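Local coordinates for protein 1-deoxy-D-xylulose 5-phosphate reductoisomerase (Moraxella catarrhalis, PDB 4ZQG) that probably catalyses the NADPH-dependent conversion of 1-deoxy-D-xylulose 5-phosphate to 2-C-methyl-D-erythritol 4-phosphate in the MEP pathway of isoprenoid biosynthesis, and binds the inhibitor fosmidomycin, at residues 374-379 against 395-400; 331-336 against 379-384. One frame throughout, in Å; residues are numbered along the deposited sequence.

Interaction 1. Residues 374-379 against 395-400; sequences AQDYSQ and DKKVRK
The ammonium group of K397 is gripped by two oxygens. OD2 of D376 accepts a hydrogen bond from NZ of K397 at 3.0 Å, and the pair forms a salt bridge. A second hydrogen bond runs from the same nitrogen to the backbone O of T372, in helix 371-374. The lysine meets the carboxylate on the syn side of OD2 but 26° out of its plane. The two side chains come from opposite directions and join at their polar ends. K397 bridges the distance because CG lies anti to the backbone N (chi1 -175°) and the chain stays extended to NZ. Its methylenes follow close behind, with CD 3.7 Å from OD2 of D376. The CA atoms of D376 and K397 are 10.1 Å apart, so the backbones themselves do not pack here. Q375 crosses the end of the lysine at about a right angle, and its side chain is exposed.

The turns set up the acidic partner. A type I beta turn spans A374 to Y377, and another spans D376 to Q379. They carry D376 past the end of helix 371-374 with its side chain directed at helix 387-409. D376 also touches M394 of that helix. K397 thus ties the end of helix 371-374, through T372 O, and D376 of the following turn to helix 387-409.

Within the same helix, D395 and R399, one turn apart and either side of K397 in sequence, form a salt bridge. NE of R399 bonds to OD2 of D395 at 3.1 Å, with the carboxylate oxygen in the guanidinium plane. NH2 of R399 also forms a salt bridge with E344, and OD1 of D395 a hydrogen bond with T341, both of helix 333-351. The D376-K397 pair is a surface salt bridge between a turn and a helix, in the helical C-terminal domain of DXP reductoisomerase.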
loop_
_atom_site.group_PDB
_atom_site.type_symbol
_atom_site.label_atom_id
_atom_site.label_comp_id
_atom_site.label_asym_id
_atom_site.label_seq_id
_atom_site.Cartn_x
_atom_site.Cartn_y
_atom_site.Cartn_z
ATOM N N ALA A 374 -22.217 5.641 -33.785
ATOM C CA ALA A 374 -21.536 4.353 -33.987
ATOM C C ALA A 374 -20.740 4.189 -35.303
ATOM O O ALA A 374 -19.814 3.374 -35.362
ATOM C CB ALA A 374 -22.521 3.207 -33.811
ATOM N N GLN A 375 -21.071 4.950 -36.344
ATOM C CA GLN A 375 -20.274 4.898 -37.578
ATOM C C GLN A 375 -18.794 5.159 -37.342
ATOM O O GLN A 375 -17.964 4.659 -38.098
ATOM C CB GLN A 375 -20.741 5.877 -38.675
ATOM C CG GLN A 375 -22.182 6.366 -38.602
ATOM C CD GLN A 375 -22.605 7.349 -39.718
ATOM O OE1 GLN A 375 -23.554 7.090 -40.459
ATOM N NE2 GLN A 375 -21.927 8.476 -39.818
ATOM N N ASP A 376 -18.466 5.971 -36.339
ATOM C CA ASP A 376 -17.091 6.459 -36.182
ATOM C C ASP A 376 -16.310 5.637 -35.163
ATOM O O ASP A 376 -15.099 5.834 -34.976
ATOM C CB ASP A 376 -17.084 7.951 -35.810
ATOM C CG ASP A 376 -17.684 8.836 -36.896
ATOM O OD1 ASP A 376 -17.317 8.693 -38.081
ATOM O OD2 ASP A 376 -18.526 9.702 -36.570
ATOM N N TYR A 377 -16.988 4.699 -34.519
ATOM C CA TYR A 377 -16.312 3.831 -33.570
ATOM C C TYR A 377 -15.099 3.092 -34.122
ATOM O O TYR A 377 -14.141 2.880 -33.371
ATOM C CB TYR A 377 -17.275 2.818 -32.975
ATOM C CG TYR A 377 -18.276 3.413 -32.029
ATOM C CD1 TYR A 377 -18.230 4.751 -31.640
ATOM C CD2 TYR A 377 -19.249 2.628 -31.492
ATOM C CE1 TYR A 377 -19.145 5.258 -30.753
ATOM C CE2 TYR A 377 -20.163 3.129 -30.600
ATOM C CZ TYR A 377 -20.110 4.454 -30.236
ATOM O OH TYR A 377 -21.057 4.899 -29.352
ATOM N N SER A 378 -15.108 2.750 -35.409
ATOM C CA SER A 378 -14.031 1.948 -35.991
ATOM C C SER A 378 -12.902 2.787 -36.579
ATOM O O SER A 378 -12.078 2.272 -37.340
ATOM C CB SER A 378 -14.580 1.048 -37.093
ATOM O OG SER A 378 -15.034 1.840 -38.185
ATOM N N GLN A 379 -12.825 4.054 -36.207
ATOM C CA GLN A 379 -11.771 4.905 -36.741
ATOM C C GLN A 379 -10.448 4.823 -35.973
ATOM O O GLN A 379 -10.389 4.315 -34.855
ATOM C CB GLN A 379 -12.251 6.353 -36.849
ATOM C CG GLN A 379 -11.890 6.923 -38.199
ATOM C CD GLN A 379 -12.527 8.256 -38.472
ATOM O OE1 GLN A 379 -13.421 8.709 -37.735
ATOM N NE2 GLN A 379 -12.062 8.914 -39.538
ATOM N N ASP A 395 -16.022 14.708 -31.297
ATOM C CA ASP A 395 -16.443 15.613 -30.259
ATOM C C ASP A 395 -17.569 16.533 -30.765
ATOM O O ASP A 395 -18.668 16.495 -30.218
ATOM C CB ASP A 395 -15.247 16.418 -29.762
ATOM C CG ASP A 395 -15.596 17.312 -28.589
ATOM O OD1 ASP A 395 -16.198 16.801 -27.615
ATOM O OD2 ASP A 395 -15.291 18.530 -28.683
ATOM N N LYS A 396 -17.314 17.313 -31.824
ATOM C CA LYS A 396 -18.331 18.301 -32.337
ATOM C C LYS A 396 -19.617 17.562 -32.658
ATOM O O LYS A 396 -20.715 18.002 -32.330
ATOM C CB LYS A 396 -17.859 19.081 -33.586
ATOM C CG LYS A 396 -16.890 20.236 -33.341
ATOM N N LYS A 397 -19.449 16.389 -33.244
ATOM C CA LYS A 397 -20.580 15.583 -33.630
ATOM C C LYS A 397 -21.414 15.094 -32.449
ATOM O O LYS A 397 -22.636 15.229 -32.442
ATOM C CB LYS A 397 -20.099 14.409 -34.455
ATOM C CG LYS A 397 -21.225 13.567 -35.024
ATOM C CD LYS A 397 -20.645 12.654 -36.076
ATOM C CE LYS A 397 -21.674 11.665 -36.573
ATOM N NZ LYS A 397 -21.100 10.832 -37.663
ATOM N N VAL A 398 -20.770 14.521 -31.449
ATOM C CA VAL A 398 -21.511 14.084 -30.274
ATOM C C VAL A 398 -22.149 15.277 -29.577
ATOM O O VAL A 398 -23.300 15.191 -29.098
ATOM C CB VAL A 398 -20.612 13.329 -29.278
ATOM C CG1 VAL A 398 -21.400 12.958 -28.031
ATOM C CG2 VAL A 398 -20.061 12.075 -29.955
ATOM N N ARG A 399 -21.419 16.398 -29.551
ATOM C CA ARG A 399 -21.999 17.659 -29.006
ATOM C C ARG A 399 -23.364 17.954 -29.624
ATOM O O ARG A 399 -24.353 18.050 -28.910
ATOM C CB ARG A 399 -21.019 18.850 -29.104
ATOM C CG ARG A 399 -20.185 19.022 -27.828
ATOM C CD ARG A 399 -18.989 19.976 -27.941
ATOM N NE ARG A 399 -17.796 19.486 -27.223
ATOM C CZ ARG A 399 -17.666 19.424 -25.898
ATOM N NH1 ARG A 399 -18.642 19.849 -25.086
ATOM N NH2 ARG A 399 -16.549 18.898 -25.384
ATOM N N LYS A 400 -23.416 17.994 -30.952
ATOM C CA LYS A 400 -24.678 18.212 -31.693
ATOM C C LYS A 400 -25.759 17.188 -31.323
ATOM O O LYS A 400 -26.878 17.560 -30.984
ATOM C CB LYS A 400 -24.413 18.175 -33.199
ATOM C CG LYS A 400 -25.662 18.120 -34.083
ATOM C CD LYS A 400 -25.548 17.110 -35.228
ATOM C CE LYS A 400 -24.495 17.536 -36.245
ATOM N NZ LYS A 400 -24.206 16.406 -37.161
#

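Interaction 2. Residues 331-336 against 379-384; sequences LGTGAC and QDFGDE
F381 packs its ring against T333 and G334 in the first turn of helix 333-351. It joins a loop to the N-terminal turn of that helix, in the helical C-terminal domain of DXP reductoisomerase. The closest part is at G334, where CA lies 3.3 Å from CE2 of the F381 ring. G334 has no side chain between its CA and the ring, which lets the ring come this near. T333 supports the other end of the phenylalanine. Its methyl CG2 is 3.7 Å from CB of F381 and also borders the ring near CG. CG2 lies anti to the backbone N of T333, which points the methyl at the loop. OG1, beside the backbone N, makes a hydrogen bond with OD2 of D137.

CB of Q379 lies over one face of the ring, 4.0 Å above its plane and offset toward the rim. I391 and R390 of helix 387-409 also touch F381. F381 and G334 are buried.

The rest of the loop is looser. A type I beta turn runs from D380 to D383, with exposed D380 at its start. Its bonds are weak, including that from N of G382 to OD1 of D380. No hydrogen bond links the two segments. At the helix start, G332 is the N-cap residue, with a positive phi of 105°. Its O accepts the N-H of C336 at 3.2 Å.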
loop_
_atom_site.group_PDB
_atom_site.type_symbol
_atom_site.label_atom_id
_atom_site.label_comp_id
_atom_site.label_asym_id
_atom_site.label_seq_id
_atom_site.Cartn_x
_atom_site.Cartn_y
_atom_site.Cartn_z
ATOM N N LEU A 331 -15.648 -0.943 -26.110
ATOM C CA LEU A 331 -15.853 -0.522 -27.504
ATOM C C LEU A 331 -14.654 0.206 -28.073
ATOM O O LEU A 331 -14.438 0.148 -29.241
ATOM C CB LEU A 331 -17.119 0.305 -27.683
ATOM C CG LEU A 331 -18.493 -0.390 -27.610
ATOM C CD1 LEU A 331 -19.362 0.042 -28.756
ATOM C CD2 LEU A 331 -18.473 -1.899 -27.664
ATOM N N GLY A 332 -13.841 0.841 -27.251
ATOM C CA GLY A 332 -12.652 1.538 -27.749
ATOM C C GLY A 332 -12.862 3.031 -27.741
ATOM O O GLY A 332 -13.863 3.536 -27.189
ATOM N N THR A 333 -11.938 3.747 -28.374
ATOM C CA THR A 333 -11.861 5.194 -28.190
ATOM C C THR A 333 -13.075 5.995 -28.724
ATOM O O THR A 333 -13.587 6.858 -28.055
ATOM C CB THR A 333 -10.550 5.745 -28.752
ATOM O OG1 THR A 333 -9.470 5.313 -27.907
ATOM C CG2 THR A 333 -10.587 7.289 -28.774
ATOM N N GLY A 334 -13.543 5.709 -29.909
ATOM C CA GLY A 334 -14.777 6.288 -30.360
ATOM C C GLY A 334 -15.890 6.270 -29.343
ATOM O O GLY A 334 -16.531 7.266 -29.112
ATOM N N ALA A 335 -16.150 5.150 -28.712
ATOM C CA ALA A 335 -17.268 5.081 -27.766
ATOM C C ALA A 335 -16.984 5.836 -26.500
ATOM O O ALA A 335 -17.902 6.204 -25.792
ATOM C CB ALA A 335 -17.586 3.648 -27.418
ATOM N N CYS A 336 -15.712 5.991 -26.183
ATOM C CA CYS A 336 -15.298 6.740 -24.996
ATOM C C CYS A 336 -15.499 8.235 -25.151
ATOM O O CYS A 336 -15.867 8.922 -24.195
ATOM C CB CYS A 336 -13.853 6.425 -24.649
ATOM S SG CYS A 336 -13.741 4.745 -24.003
ATOM N N GLN A 379 -12.825 4.054 -36.207
ATOM C CA GLN A 379 -11.771 4.905 -36.741
ATOM C C GLN A 379 -10.448 4.823 -35.973
ATOM O O GLN A 379 -10.389 4.315 -34.855
ATOM C CB GLN A 379 -12.251 6.353 -36.849
ATOM C CG GLN A 379 -11.890 6.923 -38.199
ATOM C CD GLN A 379 -12.527 8.256 -38.472
ATOM O OE1 GLN A 379 -13.421 8.709 -37.735
ATOM N NE2 GLN A 379 -12.062 8.914 -39.538
ATOM N N ASP A 380 -9.392 5.312 -36.616
ATOM C CA ASP A 380 -8.069 5.344 -36.021
ATOM C C ASP A 380 -7.848 6.694 -35.336
ATOM O O ASP A 380 -7.188 7.591 -35.856
ATOM C CB ASP A 380 -6.978 5.106 -37.065
ATOM C CG ASP A 380 -5.614 4.807 -36.425
ATOM O OD1 ASP A 380 -5.563 4.525 -35.197
ATOM O OD2 ASP A 380 -4.593 4.855 -37.155
ATOM N N PHE A 381 -8.406 6.795 -34.137
ATOM C CA PHE A 381 -8.288 7.960 -33.303
ATOM C C PHE A 381 -6.880 8.124 -32.775
ATOM O O PHE A 381 -6.596 9.111 -32.117
ATOM C CB PHE A 381 -9.272 7.862 -32.149
ATOM C CG PHE A 381 -10.705 7.968 -32.574
ATOM C CD1 PHE A 381 -11.230 9.197 -32.983
ATOM C CD2 PHE A 381 -11.546 6.861 -32.553
ATOM C CE1 PHE A 381 -12.564 9.302 -33.390
ATOM C CE2 PHE A 381 -12.877 6.957 -32.929
ATOM C CZ PHE A 381 -13.391 8.185 -33.353
ATOM N N GLY A 382 -5.995 7.183 -33.091
ATOM C CA GLY A 382 -4.643 7.168 -32.541
ATOM C C GLY A 382 -3.566 7.424 -33.566
ATOM O O GLY A 382 -2.403 7.251 -33.280
ATOM N N ASP A 383 -3.945 7.834 -34.759
ATOM C CA ASP A 383 -2.978 8.056 -35.825
ATOM C C ASP A 383 -2.179 9.306 -35.463
ATOM O O ASP A 383 -2.773 10.338 -35.138
ATOM C CB ASP A 383 -3.716 8.233 -37.165
ATOM C CG ASP A 383 -2.774 8.413 -38.350
ATOM O OD1 ASP A 383 -2.085 7.439 -38.718
ATOM O OD2 ASP A 383 -2.740 9.531 -38.923
ATOM N N GLU A 384 -0.849 9.208 -35.524
ATOM C CA GLU A 384 0.034 10.313 -35.119
ATOM C C GLU A 384 -0.242 11.591 -35.920
ATOM O O GLU A 384 -0.216 12.682 -35.360
ATOM C CB GLU A 384 1.530 9.918 -35.194
ATOM C CG GLU A 384 1.936 8.764 -34.273
#

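Overall arrangement
Interactions 1 and 2 use the same loop, between helices 371-374 and 387-409, and share Q379. Interaction 1 lies at the surface and rests on charge: the loop meets helix 387-409. Interaction 2 is buried and rests on nonpolar contact: the loop meets the start of helix 333-351. Their centres are about 10 Å apart, and they touch. O of D376 lies 3.2 Å from CE2 of F381. The ring of Y377 lies against helix 333-351, with CE1 3.5 Å from CA of A335. One short loop therefore packs on two helices, with its salt bridge at the surface and F381 buried.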